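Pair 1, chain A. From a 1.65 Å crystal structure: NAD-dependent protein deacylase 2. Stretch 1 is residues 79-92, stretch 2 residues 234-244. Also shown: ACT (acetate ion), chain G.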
# COMPACT_ATOMS: atom_id res chain seq x y z
N ASN A 79 4.55 12.03 -1.80
CA ASN A 79 5.93 12.29 -2.20
C ASN A 79 6.12 11.96 -3.69
O ASN A 79 5.19 11.48 -4.33
CB ASN A 79 6.89 11.50 -1.29
CG ASN A 79 6.74 10.00 -1.42
OD1 ASN A 79 6.78 9.44 -2.51
ND2 ASN A 79 6.57 9.33 -0.28
N PRO A 80 7.32 12.24 -4.24
CA PRO A 80 7.56 12.00 -5.67
C PRO A 80 7.32 10.57 -6.17
O PRO A 80 7.03 10.39 -7.35
CB PRO A 80 9.03 12.39 -5.84
CG PRO A 80 9.24 13.44 -4.81
CD PRO A 80 8.46 12.95 -3.62
N ALA A 81 7.43 9.58 -5.29
CA ALA A 81 7.12 8.19 -5.67
C ALA A 81 5.63 8.03 -5.98
O ALA A 81 5.26 7.38 -6.96
CB ALA A 81 7.56 7.21 -4.59
N HIS A 82 4.78 8.63 -5.15
CA HIS A 82 3.33 8.60 -5.38
C HIS A 82 2.97 9.32 -6.68
O HIS A 82 2.15 8.85 -7.45
CB HIS A 82 2.56 9.23 -4.22
CG HIS A 82 2.70 8.50 -2.93
ND1 HIS A 82 3.53 8.93 -1.91
CD2 HIS A 82 2.11 7.36 -2.47
CE1 HIS A 82 3.45 8.09 -0.89
NE2 HIS A 82 2.59 7.14 -1.21
N TYR A 83 3.60 10.48 -6.91
CA TYR A 83 3.31 11.24 -8.13
C TYR A 83 3.80 10.51 -9.38
O TYR A 83 3.14 10.55 -10.42
CB TYR A 83 3.90 12.65 -8.05
CG TYR A 83 3.14 13.53 -7.09
CD1 TYR A 83 1.82 13.88 -7.33
CD2 TYR A 83 3.74 14.01 -5.93
CE1 TYR A 83 1.11 14.68 -6.46
CE2 TYR A 83 3.04 14.82 -5.04
CZ TYR A 83 1.73 15.15 -5.31
OH TYR A 83 1.03 15.95 -4.44
N ALA A 84 4.94 9.84 -9.28
CA ALA A 84 5.47 9.05 -10.40
C ALA A 84 4.51 7.92 -10.77
O ALA A 84 4.24 7.69 -11.95
CB ALA A 84 6.84 8.50 -10.07
N ILE A 85 4.01 7.22 -9.76
CA ILE A 85 3.06 6.12 -9.98
C ILE A 85 1.75 6.64 -10.57
O ILE A 85 1.18 6.02 -11.46
CB ILE A 85 2.84 5.32 -8.67
CG1 ILE A 85 4.12 4.57 -8.31
CG2 ILE A 85 1.68 4.33 -8.82
CD1 ILE A 85 4.17 4.06 -6.89
N ALA A 86 1.29 7.80 -10.09
CA ALA A 86 0.13 8.46 -10.67
C ALA A 86 0.36 8.80 -12.14
O ALA A 86 -0.52 8.61 -12.97
CB ALA A 86 -0.22 9.72 -9.88
N GLU A 87 1.56 9.29 -12.46
CA GLU A 87 1.90 9.65 -13.84
C GLU A 87 1.93 8.43 -14.77
O GLU A 87 1.48 8.51 -15.91
CB GLU A 87 3.23 10.41 -13.88
CG GLU A 87 3.69 10.87 -15.26
CD GLU A 87 2.73 11.82 -15.95
OE1 GLU A 87 1.84 12.40 -15.29
OE2 GLU A 87 2.87 12.00 -17.18
N LEU A 88 2.45 7.31 -14.28
CA LEU A 88 2.46 6.08 -15.07
C LEU A 88 1.04 5.59 -15.39
O LEU A 88 0.83 4.98 -16.44
CB LEU A 88 3.27 4.98 -14.37
CG LEU A 88 4.78 5.19 -14.34
CD1 LEU A 88 5.45 4.21 -13.39
CD2 LEU A 88 5.38 5.09 -15.74
N GLU A 89 0.10 5.84 -14.49
CA GLU A 89 -1.31 5.53 -14.75
C GLU A 89 -1.89 6.50 -15.79
O GLU A 89 -2.57 6.09 -16.73
CB GLU A 89 -2.13 5.57 -13.46
CG GLU A 89 -3.59 5.16 -13.63
CD GLU A 89 -4.35 5.09 -12.31
OE1 GLU A 89 -3.82 5.53 -11.27
OE2 GLU A 89 -5.50 4.60 -12.32
N ARG A 90 -1.58 7.79 -15.62
CA ARG A 90 -1.99 8.82 -16.57
C ARG A 90 -1.50 8.51 -17.99
O ARG A 90 -2.20 8.77 -18.97
CB ARG A 90 -1.47 10.19 -16.11
CG ARG A 90 -2.07 11.39 -16.81
CD ARG A 90 -1.66 12.69 -16.14
NE ARG A 90 -2.22 12.80 -14.78
CZ ARG A 90 -1.53 12.74 -13.64
NH1 ARG A 90 -2.17 12.86 -12.48
NH2 ARG A 90 -0.21 12.56 -13.62
N MET A 91 -0.30 7.94 -18.08
CA MET A 91 0.30 7.56 -19.36
C MET A 91 -0.31 6.30 -19.98
O MET A 91 0.01 5.96 -21.12
CB MET A 91 1.81 7.36 -19.20
CG MET A 91 2.58 8.63 -18.92
SD MET A 91 4.25 8.31 -18.31
CE MET A 91 5.00 7.58 -19.76
N GLY A 92 -1.17 5.61 -19.24
CA GLY A 92 -1.82 4.39 -19.71
C GLY A 92 -0.99 3.13 -19.52
O GLY A 92 -1.34 2.07 -20.05
N LYS A 234 16.03 4.90 -2.64
CA LYS A 234 14.85 5.59 -2.15
C LYS A 234 13.83 5.70 -3.27
O LYS A 234 14.15 6.20 -4.36
CB LYS A 234 15.22 6.98 -1.64
N ALA A 235 12.60 5.25 -3.01
CA ALA A 235 11.53 5.26 -4.02
C ALA A 235 11.28 6.65 -4.61
O ALA A 235 10.98 6.78 -5.79
CB ALA A 235 10.25 4.68 -3.44
N GLY A 236 11.39 7.68 -3.77
CA GLY A 236 11.18 9.06 -4.20
C GLY A 236 12.20 9.55 -5.21
O GLY A 236 11.93 10.48 -5.96
N GLU A 237 13.38 8.92 -5.21
CA GLU A 237 14.42 9.21 -6.18
C GLU A 237 14.32 8.29 -7.40
O GLU A 237 14.40 8.76 -8.54
CB GLU A 237 15.80 9.04 -5.55
CG GLU A 237 16.05 9.97 -4.37
CD GLU A 237 17.42 9.77 -3.73
OE1 GLU A 237 18.36 9.36 -4.44
OE2 GLU A 237 17.54 10.01 -2.51
N VAL A 238 14.14 7.00 -7.15
CA VAL A 238 14.14 5.99 -8.20
C VAL A 238 12.94 6.11 -9.14
O VAL A 238 13.11 6.08 -10.36
CB VAL A 238 14.20 4.56 -7.61
CG1 VAL A 238 14.03 3.51 -8.70
CG2 VAL A 238 15.51 4.34 -6.87
N LEU A 239 11.73 6.23 -8.59
CA LEU A 239 10.52 6.18 -9.42
C LEU A 239 10.42 7.31 -10.45
O LEU A 239 10.05 7.05 -11.60
CB LEU A 239 9.24 6.11 -8.57
CG LEU A 239 8.70 4.71 -8.26
CD1 LEU A 239 8.00 4.13 -9.48
CD2 LEU A 239 9.80 3.77 -7.78
N PRO A 240 10.73 8.56 -10.06
CA PRO A 240 10.77 9.61 -11.08
C PRO A 240 11.77 9.34 -12.21
O PRO A 240 11.48 9.63 -13.36
CB PRO A 240 11.17 10.86 -10.28
CG PRO A 240 10.63 10.59 -8.92
CD PRO A 240 10.85 9.12 -8.70
N LYS A 241 12.93 8.77 -11.88
CA LYS A 241 13.93 8.44 -12.89
C LYS A 241 13.42 7.37 -13.85
O LYS A 241 13.68 7.44 -15.06
CB LYS A 241 15.24 7.98 -12.26
CG LYS A 241 15.99 9.10 -11.55
CD LYS A 241 17.27 8.59 -10.91
CE LYS A 241 17.81 9.61 -9.91
NZ LYS A 241 18.09 10.93 -10.54
N ILE A 242 12.70 6.39 -13.32
CA ILE A 242 12.06 5.38 -14.16
C ILE A 242 11.06 6.03 -15.12
O ILE A 242 11.07 5.74 -16.32
CB ILE A 242 11.36 4.27 -13.32
CG1 ILE A 242 12.40 3.44 -12.57
CG2 ILE A 242 10.53 3.37 -14.23
CD1 ILE A 242 11.81 2.45 -11.59
N VAL A 243 10.21 6.92 -14.60
CA VAL A 243 9.21 7.60 -15.43
C VAL A 243 9.88 8.39 -16.55
O VAL A 243 9.46 8.31 -17.71
CB VAL A 243 8.30 8.53 -14.59
CG1 VAL A 243 7.40 9.38 -15.50
CG2 VAL A 243 7.45 7.72 -13.63
N GLU A 244 10.92 9.15 -16.22
CA GLU A 244 11.63 9.94 -17.22
C GLU A 244 12.20 9.05 -18.33
O GLU A 244 12.11 9.39 -19.51
CB GLU A 244 12.73 10.79 -16.58
CG GLU A 244 12.21 11.89 -15.66
CD GLU A 244 11.24 12.85 -16.34
OE1 GLU A 244 11.71 13.81 -16.99
OE2 GLU A 244 10.01 12.65 -16.23
C ACT G . 10.75 8.09 -0.33
O ACT G . 11.82 7.78 -0.90
OXT ACT G . 10.00 7.24 0.19
CH3 ACT G . 10.35 9.54 -0.29

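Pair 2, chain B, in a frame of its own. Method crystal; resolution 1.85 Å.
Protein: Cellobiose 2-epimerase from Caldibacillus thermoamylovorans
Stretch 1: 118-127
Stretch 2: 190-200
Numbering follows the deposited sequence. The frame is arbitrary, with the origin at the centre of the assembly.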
# COMPACT_ATOMS: atom_id res chain seq x y z
N VAL B 118 3.57 -10.03 -5.42
CA VAL B 118 2.90 -11.13 -4.73
C VAL B 118 1.49 -10.74 -4.33
O VAL B 118 0.53 -11.49 -4.57
CB VAL B 118 3.72 -11.55 -3.50
CG1 VAL B 118 2.94 -12.48 -2.58
CG2 VAL B 118 5.04 -12.15 -3.95
N TYR B 119 1.35 -9.53 -3.75
CA TYR B 119 0.05 -9.05 -3.31
C TYR B 119 -0.94 -8.99 -4.47
O TYR B 119 -2.10 -9.39 -4.33
CB TYR B 119 0.24 -7.66 -2.70
CG TYR B 119 -0.97 -7.07 -1.98
CD1 TYR B 119 -1.66 -7.78 -1.00
CD2 TYR B 119 -1.39 -5.79 -2.26
CE1 TYR B 119 -2.72 -7.23 -0.31
CE2 TYR B 119 -2.48 -5.23 -1.60
CZ TYR B 119 -3.14 -5.94 -0.60
OH TYR B 119 -4.18 -5.34 0.04
N ALA B 120 -0.52 -8.42 -5.61
CA ALA B 120 -1.43 -8.24 -6.74
C ALA B 120 -1.75 -9.56 -7.47
O ALA B 120 -2.92 -9.78 -7.86
CB ALA B 120 -0.86 -7.23 -7.67
N LEU B 121 -0.74 -10.40 -7.62
CA LEU B 121 -0.88 -11.67 -8.33
C LEU B 121 -1.78 -12.62 -7.53
O LEU B 121 -2.60 -13.31 -8.13
CB LEU B 121 0.49 -12.29 -8.58
CG LEU B 121 1.33 -11.63 -9.68
CD1 LEU B 121 2.77 -12.05 -9.54
CD2 LEU B 121 0.82 -11.97 -11.06
N THR B 122 -1.65 -12.62 -6.20
CA THR B 122 -2.51 -13.44 -5.36
C THR B 122 -3.95 -12.93 -5.43
O THR B 122 -4.86 -13.74 -5.56
CB THR B 122 -1.96 -13.56 -3.93
OG1 THR B 122 -1.80 -12.29 -3.30
CG2 THR B 122 -0.62 -14.28 -3.93
N GLU B 123 -4.16 -11.60 -5.45
CA GLU B 123 -5.51 -11.07 -5.55
C GLU B 123 -6.14 -11.47 -6.89
O GLU B 123 -7.32 -11.84 -6.95
CB GLU B 123 -5.50 -9.56 -5.39
CG GLU B 123 -6.88 -8.95 -5.15
CD GLU B 123 -7.52 -9.34 -3.82
OE1 GLU B 123 -6.86 -9.87 -2.90
OE2 GLU B 123 -8.74 -9.11 -3.74
N TYR B 124 -5.36 -11.41 -7.97
CA TYR B 124 -5.87 -11.78 -9.27
C TYR B 124 -6.21 -13.27 -9.25
O TYR B 124 -7.22 -13.70 -9.80
CB TYR B 124 -4.82 -11.41 -10.32
CG TYR B 124 -5.24 -11.70 -11.75
CD1 TYR B 124 -6.21 -10.94 -12.37
CD2 TYR B 124 -4.60 -12.68 -12.50
CE1 TYR B 124 -6.56 -11.16 -13.69
CE2 TYR B 124 -4.95 -12.93 -13.82
CZ TYR B 124 -5.94 -12.17 -14.40
OH TYR B 124 -6.31 -12.37 -15.72
N TYR B 125 -5.37 -14.06 -8.56
CA TYR B 125 -5.63 -15.48 -8.47
C TYR B 125 -6.96 -15.71 -7.74
O TYR B 125 -7.74 -16.58 -8.12
CB TYR B 125 -4.45 -16.18 -7.80
CG TYR B 125 -4.66 -17.68 -7.69
CD1 TYR B 125 -4.43 -18.52 -8.78
CD2 TYR B 125 -5.14 -18.24 -6.52
CE1 TYR B 125 -4.62 -19.89 -8.68
CE2 TYR B 125 -5.36 -19.61 -6.41
CZ TYR B 125 -5.08 -20.43 -7.49
OH TYR B 125 -5.27 -21.77 -7.32
N ARG B 126 -7.25 -14.91 -6.71
CA ARG B 126 -8.49 -15.09 -5.97
C ARG B 126 -9.70 -15.06 -6.91
O ARG B 126 -10.66 -15.77 -6.68
CB ARG B 126 -8.67 -14.07 -4.83
CG ARG B 126 -7.60 -14.25 -3.77
CD ARG B 126 -7.60 -13.20 -2.69
NE ARG B 126 -8.79 -13.31 -1.84
CZ ARG B 126 -9.19 -12.41 -0.96
NH1 ARG B 126 -8.54 -11.27 -0.82
NH2 ARG B 126 -10.27 -12.64 -0.25
N VAL B 127 -9.67 -14.22 -7.94
CA VAL B 127 -10.84 -14.04 -8.79
C VAL B 127 -10.73 -14.80 -10.12
O VAL B 127 -11.69 -14.73 -10.88
CB VAL B 127 -11.17 -12.56 -9.04
CG1 VAL B 127 -11.42 -11.82 -7.73
CG2 VAL B 127 -10.11 -11.82 -9.86
N LEU B 190 4.71 -8.15 4.69
CA LEU B 190 3.65 -8.75 5.51
C LEU B 190 2.30 -8.70 4.80
O LEU B 190 1.56 -9.68 4.76
CB LEU B 190 3.64 -8.03 6.86
CG LEU B 190 2.55 -8.46 7.85
CD1 LEU B 190 2.66 -9.93 8.23
CD2 LEU B 190 2.71 -7.62 9.07
N GLU B 191 1.97 -7.56 4.21
CA GLU B 191 0.71 -7.38 3.49
C GLU B 191 0.61 -8.43 2.38
O GLU B 191 -0.41 -9.07 2.22
CB GLU B 191 0.73 -5.95 2.94
CG GLU B 191 -0.37 -5.60 1.94
CD GLU B 191 -0.12 -4.23 1.34
OE1 GLU B 191 0.97 -4.02 0.79
OE2 GLU B 191 -0.98 -3.36 1.49
N ALA B 192 1.67 -8.55 1.57
CA ALA B 192 1.69 -9.47 0.45
C ALA B 192 1.53 -10.92 0.92
O ALA B 192 0.75 -11.71 0.38
CB ALA B 192 3.00 -9.26 -0.26
N TYR B 193 2.30 -11.27 1.94
CA TYR B 193 2.32 -12.64 2.43
C TYR B 193 0.99 -13.02 3.07
O TYR B 193 0.60 -14.17 2.96
CB TYR B 193 3.42 -12.84 3.47
CG TYR B 193 4.83 -12.98 2.90
CD1 TYR B 193 5.12 -12.71 1.56
CD2 TYR B 193 5.87 -13.39 3.72
CE1 TYR B 193 6.39 -12.87 1.07
CE2 TYR B 193 7.16 -13.55 3.24
CZ TYR B 193 7.42 -13.31 1.90
OH TYR B 193 8.70 -13.44 1.43
N THR B 194 0.31 -12.07 3.74
CA THR B 194 -1.05 -12.29 4.21
C THR B 194 -1.95 -12.77 3.06
O THR B 194 -2.70 -13.75 3.22
CB THR B 194 -1.62 -11.03 4.84
OG1 THR B 194 -0.73 -10.78 5.92
CG2 THR B 194 -3.03 -11.21 5.39
N ASN B 195 -1.85 -12.10 1.91
CA ASN B 195 -2.71 -12.40 0.77
C ASN B 195 -2.33 -13.74 0.14
O ASN B 195 -3.21 -14.48 -0.36
CB ASN B 195 -2.72 -11.23 -0.21
CG ASN B 195 -4.08 -10.98 -0.81
OD1 ASN B 195 -5.10 -10.98 -0.10
ND2 ASN B 195 -4.14 -10.76 -2.12
N LEU B 196 -1.03 -14.06 0.18
CA LEU B 196 -0.53 -15.31 -0.38
C LEU B 196 -1.10 -16.46 0.45
O LEU B 196 -1.57 -17.46 -0.10
CB LEU B 196 1.00 -15.31 -0.43
CG LEU B 196 1.67 -16.57 -1.01
CD1 LEU B 196 1.19 -16.93 -2.41
CD2 LEU B 196 3.17 -16.41 -1.02
N TYR B 197 -1.10 -16.30 1.78
CA TYR B 197 -1.55 -17.36 2.67
C TYR B 197 -3.05 -17.60 2.50
O TYR B 197 -3.51 -18.73 2.66
CB TYR B 197 -1.15 -17.01 4.11
CG TYR B 197 -1.39 -18.18 5.05
CD1 TYR B 197 -0.44 -19.19 5.19
CD2 TYR B 197 -2.61 -18.32 5.70
CE1 TYR B 197 -0.68 -20.28 6.01
CE2 TYR B 197 -2.85 -19.39 6.56
CZ TYR B 197 -1.88 -20.37 6.70
OH TYR B 197 -2.15 -21.42 7.51
N ARG B 198 -3.82 -16.56 2.15
CA ARG B 198 -5.23 -16.73 1.82
C ARG B 198 -5.40 -17.72 0.68
O ARG B 198 -6.43 -18.36 0.56
CB ARG B 198 -5.92 -15.42 1.41
CG ARG B 198 -6.07 -14.40 2.53
CD ARG B 198 -6.82 -13.18 2.01
NE ARG B 198 -7.23 -12.25 3.07
CZ ARG B 198 -6.60 -11.14 3.46
NH1 ARG B 198 -5.59 -10.61 2.76
NH2 ARG B 198 -6.99 -10.57 4.58
N VAL B 199 -4.41 -17.81 -0.21
CA VAL B 199 -4.60 -18.55 -1.45
C VAL B 199 -3.77 -19.84 -1.49
O VAL B 199 -3.98 -20.68 -2.35
CB VAL B 199 -4.22 -17.46 -2.47
CG1 VAL B 199 -3.15 -17.85 -3.48
CG2 VAL B 199 -5.45 -16.83 -3.09
N TRP B 200 -2.86 -19.97 -0.52
CA TRP B 200 -1.85 -21.02 -0.45
C TRP B 200 -1.47 -21.17 1.01
O TRP B 200 -0.61 -20.45 1.51
CB TRP B 200 -0.63 -20.69 -1.32
CG TRP B 200 0.45 -21.75 -1.37
CD1 TRP B 200 0.29 -23.08 -1.69
CD2 TRP B 200 1.86 -21.57 -1.12
NE1 TRP B 200 1.50 -23.72 -1.64
CE2 TRP B 200 2.48 -22.83 -1.29
CE3 TRP B 200 2.66 -20.47 -0.76
CZ2 TRP B 200 3.85 -23.01 -1.13
CZ3 TRP B 200 4.01 -20.65 -0.60
CH2 TRP B 200 4.60 -21.91 -0.78
O HOH W 1 -6.15 -8.47 -0.63

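What most sharply separates the two contacts? It is the residue at one matched position, Leu A239 in pair 1 and Asn B195 in pair 2. No hydrogen bond crosses between the helices of pair 1, where Leu A239 packs its CB 3.7 Å from Ala A84 CB and its CD1 4.1 Å from Ile A85 CG1. In pair 2 the amide of Asn B195 makes every hydrogen bond across the contact: its ND2 donates to Tyr B119 O at 3.3 Å, to Thr B122 OG1 at 3.0 Å and to Glu B123 OE1 at 3.0 Å.

What geometry do they share? Each pair sets two helices side by side in nearly the same direction, with angles of 25° in pair 1 and 26° in pair 2 and closest axis approaches of 7.8 and 8.1 Å. Fourteen central residues superpose with an RMSD of 0.5 Å. The tightest backbone approach also matches: Ala A81 CA lies 4.4 Å from Gly A236 CA, and Tyr B119 CA lies 4.1 Å from Ala B192 CA. The second-helix residue here is small in both pairs, Gly A236 and Ala B192; in pair 1 the bare glycine leaves room for an acetate, whose O accepts from Gly A236 N at 2.9 Å.

How do the matched first-helix positions fill the space? Ala A81, Ala A84 and Ile A85 correspond to Tyr B119, Thr B122 and Glu B123, so where pair 1 has Ala A84 and Ile A85, pair 2 has two side chains that accept from the amide, Thr B122 and Glu B123, while Tyr B119 contributes its backbone O. Ala A81 CB rests 3.9 Å from Ala A235 CB, whereas the larger Tyr B119 reaches across the second helix and receives Glu B191 CG over one ring face, 3.6 Å from its CE1. The asparagine side chain sits as a knob among Tyr B119, Thr B122, Glu B123 and Arg B126. Its OD1 is occupied as well, accepting from Arg B198 NH1 at 2.9 Å, while a water donates to both Asn B195 OD1 and Glu B123 OE1, each at 2.8 Å.

Where do the solutions converge again? They meet at Val A243 and Val B199, whose side-chain centres superpose within 0.2 Å. Val A243 CG2 lies 3.7 Å from both Ala A84 CB and Leu A88 CG. Its counterpart touches a longer, charged neighbour through aliphatic carbon, with Val B199 CG2 3.4 Å from Arg B126 CG. Beyond that carbon, Arg B126 NH1 reaches Glu B123 OE1 in a 3.0 Å salt bridge, so one residue joins the apolar packing to the polar cluster.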